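Local coordinates for protein ethylbenzene dehydrogenase beta-subunit (Aromatoleum aromaticum, PDB 2IVF) that serves as the iron-sulfur subunit of a multi-subunit dehydrogenase, a ferredoxin-like protein that carries three SF4 clusters and one F3S cluster, at residues 21-26 and 148-153; 212-217 and 223-228. All blocks are in the same frame, centred on the assembly; numbering follows the deposited sequence.

Interaction 1: 21-26 and 148-153; sequences TVIDLN and ARMCNH. With SF4 (iron/sulfur cluster), chain S.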
ATOM      1  N   THR B  21       4.211 -20.007 -15.707  1.00 22.67           N
ATOM      2  CA  THR B  21       3.378 -18.986 -15.166  1.00 22.52           C
ATOM      3  C   THR B  21       3.039 -18.026 -16.298  1.00 22.19           C
ATOM      4  O   THR B  21       3.863 -17.725 -17.169  1.00 23.22           O
ATOM      5  CB  THR B  21       4.091 -18.203 -14.038  1.00 21.37           C
ATOM      6  OG1 THR B  21       4.259 -19.039 -12.860  1.00 21.90           O
ATOM      7  CG2 THR B  21       3.261 -16.964 -13.660  1.00 22.84           C
ATOM      8  N   VAL B  22       1.815 -17.575 -16.305  1.00 21.36           N
ATOM      9  CA  VAL B  22       1.400 -16.482 -17.166  1.00 22.29           C
ATOM     10  C   VAL B  22       1.126 -15.280 -16.255  1.00 22.01           C
ATOM     11  O   VAL B  22       0.484 -15.407 -15.202  1.00 22.53           O
ATOM     12  CB  VAL B  22       0.131 -16.816 -17.952  1.00 21.09           C
ATOM     13  CG1 VAL B  22      -0.506 -15.552 -18.564  1.00 21.88           C
ATOM     14  CG2 VAL B  22       0.465 -17.878 -19.027  1.00 21.43           C
ATOM     15  N   ILE B  23       1.599 -14.110 -16.660  1.00 22.88           N
ATOM     16  CA  ILE B  23       1.381 -12.870 -15.880  1.00 22.78           C
ATOM     17  C   ILE B  23       0.704 -11.869 -16.778  1.00 22.84           C
ATOM     18  O   ILE B  23       1.221 -11.551 -17.837  1.00 21.75           O
ATOM     19  CB  ILE B  23       2.727 -12.276 -15.415  1.00 23.66           C
ATOM     20  CG1 ILE B  23       3.465 -13.339 -14.571  1.00 23.55           C
ATOM     21  CG2 ILE B  23       2.541 -10.881 -14.740  1.00 24.85           C
ATOM     22  CD1 ILE B  23       4.844 -12.928 -14.000  1.00 23.32           C
ATOM     23  N   ASP B  24      -0.473 -11.401 -16.386  1.00 23.63           N
ATOM     24  CA  ASP B  24      -1.282 -10.526 -17.244  1.00 22.67           C
ATOM     25  C   ASP B  24      -0.959  -9.110 -16.866  1.00 24.26           C
ATOM     26  O   ASP B  24      -1.432  -8.616 -15.859  1.00 23.61           O
ATOM     27  CB  ASP B  24      -2.783 -10.791 -17.062  1.00 24.21           C
ATOM     28  CG  ASP B  24      -3.627 -10.005 -18.041  1.00 23.32           C
ATOM     29  OD1 ASP B  24      -3.098  -9.007 -18.638  1.00 23.16           O
ATOM     30  OD2 ASP B  24      -4.816 -10.356 -18.204  1.00 25.18           O
ATOM     31  N   LEU B  25      -0.227  -8.408 -17.725  1.00 23.67           N
ATOM     32  CA  LEU B  25       0.227  -7.071 -17.377  1.00 23.23           C
ATOM     33  C   LEU B  25      -0.893  -6.080 -17.377  1.00 23.80           C
ATOM     34  O   LEU B  25      -0.739  -5.003 -16.798  1.00 24.21           O
ATOM     35  CB  LEU B  25       1.334  -6.617 -18.307  1.00 23.69           C
ATOM     36  CG  LEU B  25       2.570  -7.525 -18.253  1.00 24.89           C
ATOM     37  CD1 LEU B  25       3.598  -7.123 -19.242  1.00 25.85           C
ATOM     38  CD2 LEU B  25       3.190  -7.513 -16.811  1.00 25.13           C
ATOM     39  N   ASN B  26      -2.007  -6.403 -18.029  1.00 22.24           N
ATOM     40  CA  ASN B  26      -3.180  -5.531 -17.911  1.00 22.75           C
ATOM     41  C   ASN B  26      -3.757  -5.458 -16.524  1.00 22.27           C
ATOM     42  O   ASN B  26      -4.415  -4.464 -16.162  1.00 22.66           O
ATOM     43  CB  ASN B  26      -4.240  -5.992 -18.898  1.00 21.42           C
ATOM     44  CG  ASN B  26      -3.779  -5.843 -20.260  1.00 24.09           C
ATOM     45  OD1 ASN B  26      -3.686  -4.695 -20.757  1.00 24.43           O
ATOM     46  ND2 ASN B  26      -3.369  -6.961 -20.889  1.00 22.26           N
ATOM     47  N   ALA B 148       6.214  -7.794 -13.170  1.00 24.21           N
ATOM     48  CA  ALA B 148       6.567  -8.867 -12.264  1.00 23.88           C
ATOM     49  C   ALA B 148       7.425  -9.872 -12.959  1.00 24.40           C
ATOM     50  O   ALA B 148       7.182 -10.248 -14.125  1.00 24.48           O
ATOM     51  CB  ALA B 148       5.298  -9.552 -11.658  1.00 24.34           C
ATOM     52  N   ARG B 149       8.446 -10.319 -12.243  1.00 24.53           N
ATOM     53  CA  ARG B 149       9.398 -11.233 -12.790  1.00 24.03           C
ATOM     54  C   ARG B 149       9.875 -12.203 -11.721  1.00 24.04           C
ATOM     55  O   ARG B 149       9.958 -11.854 -10.542  1.00 24.13           O
ATOM     56  CB  ARG B 149      10.596 -10.485 -13.366  1.00 24.46           C
ATOM     57  CG  ARG B 149      10.278  -9.615 -14.592  1.00 25.75           C
ATOM     58  CD  ARG B 149      11.442  -8.780 -14.985  1.00 25.87           C
ATOM     59  NE  ARG B 149      12.503  -9.726 -15.264  1.00 26.04           N
ATOM     60  CZ  ARG B 149      13.746  -9.659 -14.825  1.00 28.37           C
ATOM     61  NH1 ARG B 149      14.170  -8.649 -14.108  1.00 27.42           N
ATOM     62  NH2 ARG B 149      14.585 -10.644 -15.113  1.00 26.54           N
ATOM     63  N   MET B 150      10.222 -13.394 -12.161  1.00 24.47           N
ATOM     64  CA  MET B 150      10.867 -14.379 -11.313  1.00 24.78           C
ATOM     65  C   MET B 150      11.832 -15.135 -12.213  1.00 24.79           C
ATOM     66  O   MET B 150      12.029 -14.755 -13.375  1.00 25.97           O
ATOM     67  CB  MET B 150       9.842 -15.378 -10.730  1.00 25.81           C
ATOM     68  CG  MET B 150       8.604 -14.802 -10.143  1.00 28.45           C
ATOM     69  SD  MET B 150       7.237 -14.529 -11.301  1.00 30.87           S
ATOM     70  CE  MET B 150       6.649 -16.242 -11.454  1.00 29.02           C
ATOM     71  N   CYS B 151      12.386 -16.239 -11.724  1.00 23.54           N
ATOM     72  CA  CYS B 151      13.187 -17.088 -12.604  1.00 23.74           C
ATOM     73  C   CYS B 151      12.223 -17.695 -13.609  1.00 23.94           C
ATOM     74  O   CYS B 151      11.116 -18.093 -13.263  1.00 26.29           O
ATOM     75  CB  CYS B 151      13.943 -18.171 -11.858  1.00 22.21           C
ATOM     76  SG  CYS B 151      14.517 -19.537 -12.891  1.00 22.56           S
ATOM     77  N   ASN B 152      12.666 -17.766 -14.860  1.00 24.76           N
ATOM     78  CA  ASN B 152      11.849 -18.248 -15.945  1.00 23.97           C
ATOM     79  C   ASN B 152      11.865 -19.769 -16.107  1.00 23.92           C
ATOM     80  O   ASN B 152      11.187 -20.283 -16.973  1.00 25.58           O
ATOM     81  CB  ASN B 152      12.268 -17.534 -17.258  1.00 23.08           C
ATOM     82  CG  ASN B 152      12.108 -16.054 -17.162  1.00 25.35           C
ATOM     83  OD1 ASN B 152      10.975 -15.561 -17.048  1.00 25.14           O
ATOM     84  ND2 ASN B 152      13.218 -15.331 -17.081  1.00 22.74           N
ATOM     85  N   HIS B 153      12.661 -20.486 -15.311  1.00 23.94           N
ATOM     86  CA  HIS B 153      12.794 -21.932 -15.437  1.00 23.60           C
ATOM     87  C   HIS B 153      12.906 -22.370 -16.856  1.00 23.89           C
ATOM     88  O   HIS B 153      12.185 -23.253 -17.356  1.00 22.48           O
ATOM     89  CB  HIS B 153      11.701 -22.638 -14.649  1.00 23.47           C
ATOM     90  CG  HIS B 153      11.747 -22.281 -13.213  1.00 21.41           C
ATOM     91  ND1 HIS B 153      12.640 -22.865 -12.335  1.00 22.61           N
ATOM     92  CD2 HIS B 153      11.113 -21.308 -12.514  1.00 22.64           C
ATOM     93  CE1 HIS B 153      12.507 -22.307 -11.148  1.00 21.14           C
ATOM     94  NE2 HIS B 153      11.579 -21.370 -11.226  1.00 21.38           N
TER
HETATM   95 FE1  SF4 S1357      18.150 -17.368 -15.443  1.00 22.83          FE
HETATM   96 FE2  SF4 S1357      18.619 -19.949 -15.238  1.00 23.91          FE
HETATM   97 FE3  SF4 S1357      16.656 -19.042 -16.928  1.00 22.80          FE
HETATM   98 FE4  SF4 S1357      16.276 -18.876 -14.216  1.00 24.21          FE
HETATM   99  S1  SF4 S1357      16.489 -20.802 -15.479  1.00 23.95           S
HETATM  100  S2  SF4 S1357      15.913 -17.220 -15.783  1.00 23.92           S
HETATM  101  S3  SF4 S1357      18.396 -18.522 -13.500  1.00 21.53           S
HETATM  102  S4  SF4 S1357      18.925 -18.705 -17.152  1.00 22.74           S

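Interaction 2: 212-217 and 223-228; sequences ILCYPR and ANACNR. With SF4 (iron/sulfur cluster), chain U.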
ATOM      1  N   ILE B 212      12.847 -21.181  -6.442  1.00 22.60           N
ATOM      2  CA  ILE B 212      12.730 -22.643  -6.394  1.00 22.19           C
ATOM      3  C   ILE B 212      11.355 -23.145  -6.901  1.00 22.00           C
ATOM      4  O   ILE B 212      10.974 -24.299  -6.722  1.00 22.75           O
ATOM      5  CB  ILE B 212      13.040 -23.142  -4.962  1.00 23.00           C
ATOM      6  CG1 ILE B 212      12.028 -22.603  -3.932  1.00 21.05           C
ATOM      7  CG2 ILE B 212      14.487 -22.719  -4.609  1.00 22.97           C
ATOM      8  CD1 ILE B 212      12.055 -23.361  -2.562  1.00 23.40           C
ATOM      9  N   LEU B 213      10.661 -22.269  -7.607  1.00 22.09           N
ATOM     10  CA  LEU B 213       9.265 -22.438  -7.962  1.00 22.66           C
ATOM     11  C   LEU B 213       8.458 -23.021  -6.794  1.00 23.60           C
ATOM     12  O   LEU B 213       7.554 -23.818  -6.998  1.00 22.37           O
ATOM     13  CB  LEU B 213       9.075 -23.249  -9.242  1.00 22.76           C
ATOM     14  CG  LEU B 213       8.234 -22.541 -10.312  1.00 22.68           C
ATOM     15  CD1 LEU B 213       8.180 -23.384 -11.588  1.00 25.32           C
ATOM     16  CD2 LEU B 213       6.820 -22.173  -9.810  1.00 24.54           C
ATOM     17  N   CYS B 214       8.749 -22.545  -5.572  1.00 24.05           N
ATOM     18  CA  CYS B 214       8.079 -23.042  -4.370  1.00 23.22           C
ATOM     19  C   CYS B 214       7.909 -24.554  -4.357  1.00 23.81           C
ATOM     20  O   CYS B 214       6.847 -25.034  -4.002  1.00 21.16           O
ATOM     21  CB  CYS B 214       6.700 -22.441  -4.269  1.00 25.25           C
ATOM     22  SG  CYS B 214       6.686 -20.716  -3.796  1.00 22.54           S
ATOM     23  N   TYR B 215       8.935 -25.316  -4.752  1.00 22.74           N
ATOM     24  CA  TYR B 215       8.690 -26.720  -4.936  1.00 23.42           C
ATOM     25  C   TYR B 215       8.157 -27.430  -3.691  1.00 23.17           C
ATOM     26  O   TYR B 215       7.425 -28.405  -3.847  1.00 24.57           O
ATOM     27  CB  TYR B 215       9.902 -27.478  -5.516  1.00 23.63           C
ATOM     28  CG  TYR B 215      11.130 -27.540  -4.629  1.00 24.54           C
ATOM     29  CD1 TYR B 215      11.235 -28.488  -3.608  1.00 26.78           C
ATOM     30  CD2 TYR B 215      12.213 -26.688  -4.829  1.00 24.39           C
ATOM     31  CE1 TYR B 215      12.361 -28.563  -2.801  1.00 23.19           C
ATOM     32  CE2 TYR B 215      13.373 -26.754  -4.000  1.00 24.02           C
ATOM     33  CZ  TYR B 215      13.428 -27.700  -2.996  1.00 24.79           C
ATOM     34  OH  TYR B 215      14.537 -27.809  -2.168  1.00 25.92           O
ATOM     35  N   PRO B 216       8.554 -27.002  -2.476  1.00 23.57           N
ATOM     36  CA  PRO B 216       7.945 -27.636  -1.293  1.00 24.26           C
ATOM     37  C   PRO B 216       6.396 -27.531  -1.286  1.00 23.62           C
ATOM     38  O   PRO B 216       5.685 -28.421  -0.807  1.00 22.07           O
ATOM     39  CB  PRO B 216       8.535 -26.810  -0.151  1.00 24.22           C
ATOM     40  CG  PRO B 216       9.858 -26.401  -0.677  1.00 25.93           C
ATOM     41  CD  PRO B 216       9.519 -25.968  -2.048  1.00 23.30           C
ATOM     42  N   ARG B 217       5.899 -26.445  -1.838  1.00 23.54           N
ATOM     43  CA  ARG B 217       4.444 -26.226  -1.906  1.00 24.22           C
ATOM     44  C   ARG B 217       3.824 -26.969  -3.081  1.00 25.04           C
ATOM     45  O   ARG B 217       2.846 -27.709  -2.914  1.00 25.27           O
ATOM     46  CB  ARG B 217       4.137 -24.748  -2.079  1.00 23.79           C
ATOM     47  CG  ARG B 217       4.355 -23.955  -0.822  1.00 23.22           C
ATOM     48  CD  ARG B 217       4.342 -22.506  -1.095  1.00 23.99           C
ATOM     49  NE  ARG B 217       3.059 -21.960  -1.640  1.00 25.07           N
ATOM     50  CZ  ARG B 217       2.171 -21.217  -0.958  1.00 23.93           C
ATOM     51  NH1 ARG B 217       2.359 -20.899   0.299  1.00 26.01           N
ATOM     52  NH2 ARG B 217       1.085 -20.746  -1.551  1.00 22.88           N
ATOM     53  N   ALA B 223      -0.273 -24.155  -4.954  1.00 23.80           N
ATOM     54  CA  ALA B 223       0.274 -23.214  -5.947  1.00 24.10           C
ATOM     55  C   ALA B 223       1.438 -22.431  -5.335  1.00 24.24           C
ATOM     56  O   ALA B 223       1.466 -22.207  -4.123  1.00 24.64           O
ATOM     57  CB  ALA B 223      -0.856 -22.261  -6.407  1.00 23.95           C
ATOM     58  N   ASN B 224       2.386 -22.032  -6.160  1.00 23.93           N
ATOM     59  CA  ASN B 224       3.478 -21.187  -5.693  1.00 23.27           C
ATOM     60  C   ASN B 224       2.948 -19.880  -5.163  1.00 23.07           C
ATOM     61  O   ASN B 224       1.933 -19.380  -5.638  1.00 23.95           O
ATOM     62  CB  ASN B 224       4.480 -20.979  -6.799  1.00 23.06           C
ATOM     63  CG  ASN B 224       3.865 -20.359  -8.030  1.00 24.31           C
ATOM     64  OD1 ASN B 224       2.854 -20.832  -8.517  1.00 25.57           O
ATOM     65  ND2 ASN B 224       4.505 -19.317  -8.561  1.00 25.46           N
ATOM     66  N   ALA B 225       3.637 -19.318  -4.175  1.00 22.77           N
ATOM     67  CA  ALA B 225       3.085 -18.251  -3.348  1.00 22.69           C
ATOM     68  C   ALA B 225       2.872 -16.945  -4.146  1.00 23.42           C
ATOM     69  O   ALA B 225       1.896 -16.186  -3.922  1.00 24.72           O
ATOM     70  CB  ALA B 225       4.018 -18.007  -2.142  1.00 21.45           C
ATOM     71  N   CYS B 226       3.801 -16.633  -5.034  1.00 23.15           N
ATOM     72  CA  CYS B 226       3.710 -15.357  -5.770  1.00 23.59           C
ATOM     73  C   CYS B 226       2.540 -15.341  -6.739  1.00 24.25           C
ATOM     74  O   CYS B 226       1.981 -14.284  -7.036  1.00 25.91           O
ATOM     75  CB  CYS B 226       5.048 -15.008  -6.420  1.00 22.94           C
ATOM     76  SG  CYS B 226       5.562 -16.243  -7.607  1.00 24.87           S
ATOM     77  N   ASN B 227       2.185 -16.527  -7.239  1.00 23.63           N
ATOM     78  CA  ASN B 227       0.999 -16.702  -8.033  1.00 23.63           C
ATOM     79  C   ASN B 227      -0.274 -16.743  -7.195  1.00 23.02           C
ATOM     80  O   ASN B 227      -1.250 -16.116  -7.540  1.00 22.65           O
ATOM     81  CB  ASN B 227       1.118 -17.964  -8.865  1.00 23.06           C
ATOM     82  CG  ASN B 227       2.031 -17.809 -10.037  1.00 23.06           C
ATOM     83  OD1 ASN B 227       2.347 -16.677 -10.467  1.00 24.54           O
ATOM     84  ND2 ASN B 227       2.415 -18.947 -10.634  1.00 21.77           N
ATOM     85  N   ARG B 228      -0.263 -17.518  -6.105  1.00 23.74           N
ATOM     86  CA  ARG B 228      -1.446 -17.729  -5.334  1.00 22.38           C
ATOM     87  C   ARG B 228      -1.837 -16.434  -4.622  1.00 22.66           C
ATOM     88  O   ARG B 228      -2.998 -16.106  -4.601  1.00 22.72           O
ATOM     89  CB  ARG B 228      -1.284 -18.831  -4.296  1.00 21.67           C
ATOM     90  CG  ARG B 228      -2.607 -19.189  -3.619  1.00 21.54           C
ATOM     91  CD  ARG B 228      -2.444 -20.344  -2.605  1.00 21.30           C
ATOM     92  NE  ARG B 228      -3.728 -20.560  -1.918  1.00 21.60           N
ATOM     93  CZ  ARG B 228      -4.187 -19.765  -0.957  1.00 20.05           C
ATOM     94  NH1 ARG B 228      -3.447 -18.754  -0.517  1.00 21.30           N
ATOM     95  NH2 ARG B 228      -5.388 -19.972  -0.453  1.00 24.81           N
TER
HETATM   96 FE1  SF4 U1359       9.708 -18.491  -7.066  1.00 24.74          FE
HETATM   97 FE2  SF4 U1359       9.415 -17.095  -4.859  1.00 24.78          FE
HETATM   98 FE3  SF4 U1359       7.410 -17.189  -6.647  1.00 26.01          FE
HETATM   99 FE4  SF4 U1359       7.915 -19.380  -5.168  1.00 23.99          FE
HETATM  100  S1  SF4 U1359       7.156 -17.360  -4.390  1.00 24.55           S
HETATM  101  S2  SF4 U1359       7.630 -19.346  -7.427  1.00 24.48           S
HETATM  102  S3  SF4 U1359      10.229 -19.252  -4.938  1.00 23.52           S
HETATM  103  S4  SF4 U1359       9.530 -16.232  -6.928  1.00 24.40           S

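Interaction 1: 21-26 and 148-153
The terminal methyl CD1 of I23 lies against the thioether sulfur of M150, 3.9 Å from SD, with no hydrogen bond joining the two segments. Apolar packing carries the contact. In I23, CG1 stands beside the backbone N (chi1 -58°) and the chain then runs on extended, which carries CD1 across to A148, 3.6 Å from its carbonyl O and 4.1 Å from its CB. The M150 side chain is bent at chi2 and chi3, which turns SD to I23 and CE to T21. CE lies 3.9 Å from T21 OG1 and about equally far from CB and CG2, the two side chains crossing at about a right angle. The hydroxyl of T21 has its polar partner elsewhere, in N227.

No polar bond crosses between the segments, but each has its own. D24 OD1 accepts from the backbone N-H of N26 (N to OD1 2.9 Å), an Asx turn, and also takes ND2 of N26 on its syn lone pair; D24 OD2 bonds Y273 of the alpha-subunit. C151 SG binds iron FE4 at 2.3 Å, accepts from the backbone N-H of H153 (N to SG 3.2 Å) and lies over the centre of one face of the H153 ring. Three SF4 pockets meet here: A148 lines one, M150 a second, and C151, N152 and H153 the third.

Strand 19-24 is flanked in its mixed sheet by 235-239 and 270-273. R235 packs on I23, A148 and M150, while Y272 donates its hydroxyl to A148 O, tying the end of strand 141-149 to this sheet.

Interaction 2: 212-217 and 223-228
R217 reaches over to A223 and holds its carbonyl oxygen side-on with two nitrogens. From CB the side chain leaves with CG beside the backbone N and runs on extended; CD comes within 4.2 Å of A223 O, and the bend at chi3 then turns NE toward that oxygen. NE and NH2 each donate at 3.0 Å, both to the one oxygen, which lies in the guanidinium plane at its edge; both bonds are bent, at 149° and 144°. CZ has CB of A225 over one face at 3.9 Å. At the tip NH2 also lies near CD of R228, while NH1 forms a salt bridge to E107 of the alpha-subunit. The same glutamate pairs with R228, and would offset the two like charges.

Beside this grip, the two segments share a cluster. C214 SG binds iron FE4 and accepts from the backbone N-H of A225 (N to SG 3.4 Å) in a nearly straight bond (170°), which probably stabilises the thiolate. C226 SG binds FE3. N224 packs its CB against C214 CB (3.7 Å), and its ND2 lies 3.3 Å from cluster sulfide S2, near L213 CD2.

C214 and N224 each occupy the N-cap position of a short helix. One cysteine ligand just before a short helix and another in the first turn of the next, with a backbone N-H directed at a ligand sulfur, are characteristic of the cluster-binding sites of ferredoxin-like 4Fe-4S domains.

In the fold
From the N terminus, strand 19-24 enters the mixed sheet first. Interaction 1 closes a long loop of 121 residues, returning the chain to that strand at the end of 141-149, where it turns into the cysteine-bearing segment of the chain S cluster. Interaction 2 follows in series, neither nested nor crossing, and closes a short excursion, five residues separating its segments, and sets helix 215-218 beside 225-228. The contacts' centres lie about 13 Å apart, yet their residues touch: T21 meets N227, M150 packs on C226, and H153 on L213. Together they join the sheet, three SF4 sites and, through both interactions, the face toward the alpha-subunit.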